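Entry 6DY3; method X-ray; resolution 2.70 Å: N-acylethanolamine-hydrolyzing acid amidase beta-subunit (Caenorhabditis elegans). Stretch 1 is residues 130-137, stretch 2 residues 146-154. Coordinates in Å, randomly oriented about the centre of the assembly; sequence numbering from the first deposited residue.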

ATOM      1  N   LYS B 130      20.284  -6.683  -3.230  1.00 48.53           N
ATOM      2  CA  LYS B 130      21.710  -6.419  -3.102  1.00 51.53           C
ATOM      3  C   LYS B 130      21.975  -5.559  -1.865  1.00 54.30           C
ATOM      4  O   LYS B 130      21.071  -5.233  -1.094  1.00 57.50           O
ATOM      5  CB  LYS B 130      22.244  -5.761  -4.374  1.00 50.12           C
ATOM      6  CG  LYS B 130      22.279  -6.696  -5.569  1.00 51.76           C
ATOM      7  CD  LYS B 130      22.332  -5.956  -6.901  1.00 55.59           C
ATOM      8  CE  LYS B 130      23.452  -4.932  -6.951  1.00 58.56           C
ATOM      9  NZ  LYS B 130      23.431  -4.157  -8.218  1.00 60.00           N
ATOM     10  N   LYS B 131      23.235  -5.175  -1.678  1.00 52.48           N
ATOM     11  CA  LYS B 131      23.629  -4.451  -0.480  1.00 48.81           C
ATOM     12  C   LYS B 131      23.014  -3.060  -0.448  1.00 48.93           C
ATOM     13  O   LYS B 131      22.968  -2.357  -1.461  1.00 46.51           O
ATOM     14  CB  LYS B 131      25.149  -4.354  -0.401  1.00 50.97           C
ATOM     15  CG  LYS B 131      25.673  -3.565   0.785  1.00 51.43           C
ATOM     16  CD  LYS B 131      27.182  -3.410   0.698  1.00 55.60           C
ATOM     17  CE  LYS B 131      27.734  -2.611   1.862  1.00 60.34           C
ATOM     18  NZ  LYS B 131      29.157  -2.247   1.633  1.00 65.97           N
ATOM     19  N   ASN B 132      22.553  -2.661   0.739  1.00 53.06           N
ATOM     20  CA  ASN B 132      21.989  -1.337   0.987  1.00 49.77           C
ATOM     21  C   ASN B 132      20.797  -1.044   0.089  1.00 48.28           C
ATOM     22  O   ASN B 132      20.401   0.116  -0.060  1.00 52.61           O
ATOM     23  CB  ASN B 132      23.051  -0.243   0.827  1.00 50.13           C
ATOM     24  CG  ASN B 132      23.964  -0.134   2.039  1.00 51.92           C
ATOM     25  OD1 ASN B 132      23.543  -0.358   3.174  1.00 48.87           O
ATOM     26  ND2 ASN B 132      25.221   0.209   1.801  1.00 54.91           N
ATOM     27  N   GLU B 133      20.206  -2.076  -0.514  1.00 44.74           N
ATOM     28  CA  GLU B 133      19.032  -1.896  -1.367  1.00 43.99           C
ATOM     29  C   GLU B 133      17.788  -1.847  -0.478  1.00 43.74           C
ATOM     30  O   GLU B 133      16.974  -2.770  -0.419  1.00 42.73           O
ATOM     31  CB  GLU B 133      18.944  -2.994  -2.416  1.00 44.51           C
ATOM     32  CG  GLU B 133      19.922  -2.802  -3.565  1.00 48.73           C
ATOM     33  CD  GLU B 133      19.570  -3.617  -4.801  1.00 49.15           C
ATOM     34  OE1 GLU B 133      18.826  -4.613  -4.674  1.00 47.80           O
ATOM     35  OE2 GLU B 133      20.059  -3.274  -5.899  1.00 49.67           O
ATOM     36  N   GLY B 134      17.683  -0.742   0.254  1.00 44.70           N
ATOM     37  CA  GLY B 134      16.517  -0.427   1.053  1.00 41.32           C
ATOM     38  C   GLY B 134      16.423   1.074   1.225  1.00 39.81           C
ATOM     39  O   GLY B 134      17.373   1.700   1.703  1.00 42.79           O
ATOM     40  N   VAL B 135      15.304   1.675   0.827  1.00 35.15           N
ATOM     41  CA  VAL B 135      15.196   3.127   0.784  1.00 34.30           C
ATOM     42  C   VAL B 135      13.797   3.560   1.199  1.00 32.65           C
ATOM     43  O   VAL B 135      12.805   2.874   0.939  1.00 32.56           O
ATOM     44  CB  VAL B 135      15.523   3.675  -0.623  1.00 36.96           C
ATOM     45  CG1 VAL B 135      14.486   3.200  -1.647  1.00 33.75           C
ATOM     46  CG2 VAL B 135      15.599   5.193  -0.597  1.00 40.65           C
ATOM     47  N   VAL B 136      13.731   4.712   1.858  1.00 31.58           N
ATOM     48  CA  VAL B 136      12.484   5.435   2.062  1.00 30.02           C
ATOM     49  C   VAL B 136      12.480   6.595   1.083  1.00 31.84           C
ATOM     50  O   VAL B 136      13.404   7.416   1.084  1.00 33.17           O
ATOM     51  CB  VAL B 136      12.339   5.931   3.509  1.00 29.46           C
ATOM     52  CG1 VAL B 136      11.154   6.871   3.638  1.00 29.00           C
ATOM     53  CG2 VAL B 136      12.173   4.757   4.456  1.00 28.57           C
ATOM     54  N   ILE B 137      11.466   6.646   0.225  1.00 33.53           N
ATOM     55  CA  ILE B 137      11.298   7.738  -0.727  1.00 35.47           C
ATOM     56  C   ILE B 137      10.234   8.678  -0.179  1.00 36.52           C
ATOM     57  O   ILE B 137       9.083   8.276   0.032  1.00 36.61           O
ATOM     58  CB  ILE B 137      10.915   7.219  -2.120  1.00 34.64           C
ATOM     59  CG1 ILE B 137      12.009   6.289  -2.652  1.00 38.88           C
ATOM     60  CG2 ILE B 137      10.655   8.390  -3.076  1.00 36.09           C
ATOM     61  CD1 ILE B 137      11.649   5.577  -3.940  1.00 39.11           C
TER
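Stretch 2 (146-154) NVYPLNVDA

Stretch 2 runs antiparallel to stretch 1: strand 146-149 lies beside strand 134-137 with their N-to-C directions 153° apart and their axes 4.6 Å apart at closest approach. Beyond Pro149 the chain leaves the strand, passes the beta turn of stretch 1 as a loop at Leu150 and Asn151, and enters a short 3-10 segment at Val152 and Asp153. Together the two stretches bury 576 Å², and Asn132, Leu150 and Tyr148 cover the most surface.

Asn132 occupies the type II turn from Lys130 to Glu133, with phi/psi of 58/17. Its CA lies 4.7 Å from the CA of Leu150. The CA-to-CB bond points sideways, but chi1 in the m well brings the amide end to stretch 2, where OD1 accepts a hydrogen bond from Val152 N at 2.9 Å with a nearly straight angle of 162°. The side chain thus holds the start of the 3-10 segment against the turn. Asn132 OD1 also lies 3.0 Å from Leu150 O, but both are acceptors and no bond forms.

Leu150 points toward stretch 1, its chi angles m and t. Its backbone N donates to Gly134 O at 2.7 Å, while its side chain reaches over Gly134, which has no side chain of its own; an ideal CB there would fall 2.5 Å from Leu150 CD1, a clash. The glycine therefore leaves the room that this leucine fills.

Tyr148 pairs with Val136 across the strands, CA to CA 5.3 Å, through two backbone hydrogen bonds: Val136 N to Tyr148 O at 3.1 Å and Tyr148 N to Val136 O at 3.0 Å. The side chains of this pair share one face of the sheet. With chi1 m and chi2 90°, the tyrosine ring has Val136 O at its edge, near the ring plane.

Val135 pairs with Pro149 (CA to CA 4.1 Å) and Ile137 with Val147 (CA to CA 4.7 Å), both without mutual backbone hydrogen bonds; these four side chains lie on the other face. There Val135 CG2 packs 3.9 Å from Val147 CB, and Ile137 CG1 lies 4.2 Å from Val147 CG1. CA-H...O contacts supplement the ladder, among them Pro149 CA to Gly134 O at 3.3 Å and Ile137 CA to Asn146 O at 3.4 Å.

At the turn end, the extended Lys131 side chain passes Val152, CE to CG2 3.7 Å, and its NZ forms a salt bridge with Asp153 OD2 at 2.9 Å.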

ATOM      1  N   ASN B 146      12.741  12.988  -2.002  1.00 49.28           N
ATOM      2  CA  ASN B 146      14.008  12.757  -1.326  1.00 47.41           C
ATOM      3  C   ASN B 146      14.142  11.274  -1.015  1.00 45.17           C
ATOM      4  O   ASN B 146      13.150  10.584  -0.763  1.00 43.86           O
ATOM      5  CB  ASN B 146      14.113  13.575  -0.040  1.00 49.47           C
ATOM      6  CG  ASN B 146      14.053  15.066  -0.295  1.00 55.24           C
ATOM      7  OD1 ASN B 146      13.298  15.790   0.356  1.00 56.11           O
ATOM      8  ND2 ASN B 146      14.850  15.535  -1.252  1.00 58.99           N
ATOM      9  N   VAL B 147      15.379  10.787  -1.041  1.00 47.09           N
ATOM     10  CA  VAL B 147      15.681   9.382  -0.801  1.00 46.81           C
ATOM     11  C   VAL B 147      16.560   9.261   0.434  1.00 48.98           C
ATOM     12  O   VAL B 147      17.432  10.103   0.675  1.00 51.60           O
ATOM     13  CB  VAL B 147      16.366   8.738  -2.023  1.00 48.54           C
ATOM     14  CG1 VAL B 147      15.415   8.728  -3.211  1.00 47.02           C
ATOM     15  CG2 VAL B 147      17.650   9.471  -2.365  1.00 50.27           C
ATOM     16  N   TYR B 148      16.325   8.209   1.216  1.00 51.23           N
ATOM     17  CA  TYR B 148      17.122   7.913   2.405  1.00 52.38           C
ATOM     18  C   TYR B 148      17.421   6.419   2.391  1.00 50.69           C
ATOM     19  O   TYR B 148      16.576   5.613   2.808  1.00 51.48           O
ATOM     20  CB  TYR B 148      16.392   8.316   3.682  1.00 53.13           C
ATOM     21  CG  TYR B 148      15.932   9.751   3.679  1.00 61.70           C
ATOM     22  CD1 TYR B 148      14.672  10.099   3.193  1.00 63.97           C
ATOM     23  CD2 TYR B 148      16.755  10.766   4.156  1.00 68.82           C
ATOM     24  CE1 TYR B 148      14.247  11.419   3.187  1.00 67.81           C
ATOM     25  CE2 TYR B 148      16.338  12.091   4.156  1.00 71.78           C
ATOM     26  CZ  TYR B 148      15.084  12.412   3.671  1.00 72.45           C
ATOM     27  OH  TYR B 148      14.669  13.725   3.670  1.00 76.47           O
ATOM     28  N   PRO B 149      18.594   6.009   1.918  1.00 52.07           N
ATOM     29  CA  PRO B 149      18.878   4.582   1.755  1.00 52.19           C
ATOM     30  C   PRO B 149      19.511   3.954   2.993  1.00 51.13           C
ATOM     31  O   PRO B 149      19.871   4.628   3.960  1.00 50.46           O
ATOM     32  CB  PRO B 149      19.859   4.565   0.575  1.00 49.96           C
ATOM     33  CG  PRO B 149      20.509   5.927   0.584  1.00 50.23           C
ATOM     34  CD  PRO B 149      19.757   6.824   1.533  1.00 51.17           C
ATOM     35  N   LEU B 150      19.634   2.629   2.940  1.00 50.12           N
ATOM     36  CA  LEU B 150      20.346   1.891   3.971  1.00 49.76           C
ATOM     37  C   LEU B 150      21.842   2.177   3.900  1.00 52.49           C
ATOM     38  O   LEU B 150      22.406   2.411   2.826  1.00 54.04           O
ATOM     39  CB  LEU B 150      20.103   0.389   3.816  1.00 46.98           C
ATOM     40  CG  LEU B 150      18.747  -0.177   4.240  1.00 44.68           C
ATOM     41  CD1 LEU B 150      18.623  -1.629   3.812  1.00 43.04           C
ATOM     42  CD2 LEU B 150      18.573  -0.060   5.748  1.00 46.51           C
ATOM     43  N   ASN B 151      22.486   2.171   5.073  1.00 51.96           N
ATOM     44  CA  ASN B 151      23.932   2.376   5.185  1.00 56.11           C
ATOM     45  C   ASN B 151      24.443   1.387   6.240  1.00 56.56           C
ATOM     46  O   ASN B 151      24.741   1.756   7.380  1.00 58.05           O
ATOM     47  CB  ASN B 151      24.261   3.823   5.546  1.00 58.54           C
ATOM     48  CG  ASN B 151      25.699   4.184   5.248  1.00 63.59           C
ATOM     49  OD1 ASN B 151      26.561   3.312   5.115  1.00 64.86           O
ATOM     50  ND2 ASN B 151      25.971   5.479   5.152  1.00 65.79           N
ATOM     51  N   VAL B 152      24.553   0.115   5.849  1.00 52.29           N
ATOM     52  CA  VAL B 152      24.905  -0.927   6.812  1.00 54.20           C
ATOM     53  C   VAL B 152      26.297  -0.702   7.378  1.00 64.41           C
ATOM     54  O   VAL B 152      26.556  -1.011   8.549  1.00 65.63           O
ATOM     55  CB  VAL B 152      24.781  -2.326   6.173  1.00 52.19           C
ATOM     56  CG1 VAL B 152      23.321  -2.647   5.859  1.00 48.78           C
ATOM     57  CG2 VAL B 152      25.646  -2.430   4.918  1.00 55.77           C
ATOM     58  N   ASP B 153      27.211  -0.151   6.579  1.00 72.81           N
ATOM     59  CA  ASP B 153      28.561   0.094   7.073  1.00 76.73           C
ATOM     60  C   ASP B 153      28.599   1.221   8.095  1.00 74.51           C
ATOM     61  O   ASP B 153      29.523   1.268   8.914  1.00 78.40           O
ATOM     62  CB  ASP B 153      29.503   0.389   5.907  1.00 77.66           C
ATOM     63  CG  ASP B 153      29.718  -0.826   5.008  1.00 79.16           C
ATOM     64  OD1 ASP B 153      29.485  -1.972   5.460  1.00 76.07           O
ATOM     65  OD2 ASP B 153      30.135  -0.635   3.847  1.00 82.88           O
ATOM     66  N   ALA B 154      27.624   2.129   8.063  1.00 65.86           N
ATOM     67  CA  ALA B 154      27.466   3.150   9.087  1.00 63.55           C
ATOM     68  C   ALA B 154      26.555   2.695  10.224  1.00 65.28           C
ATOM     69  O   ALA B 154      26.084   3.530  11.007  1.00 56.88           O
ATOM     70  CB  ALA B 154      26.926   4.438   8.466  1.00 61.45           C
TER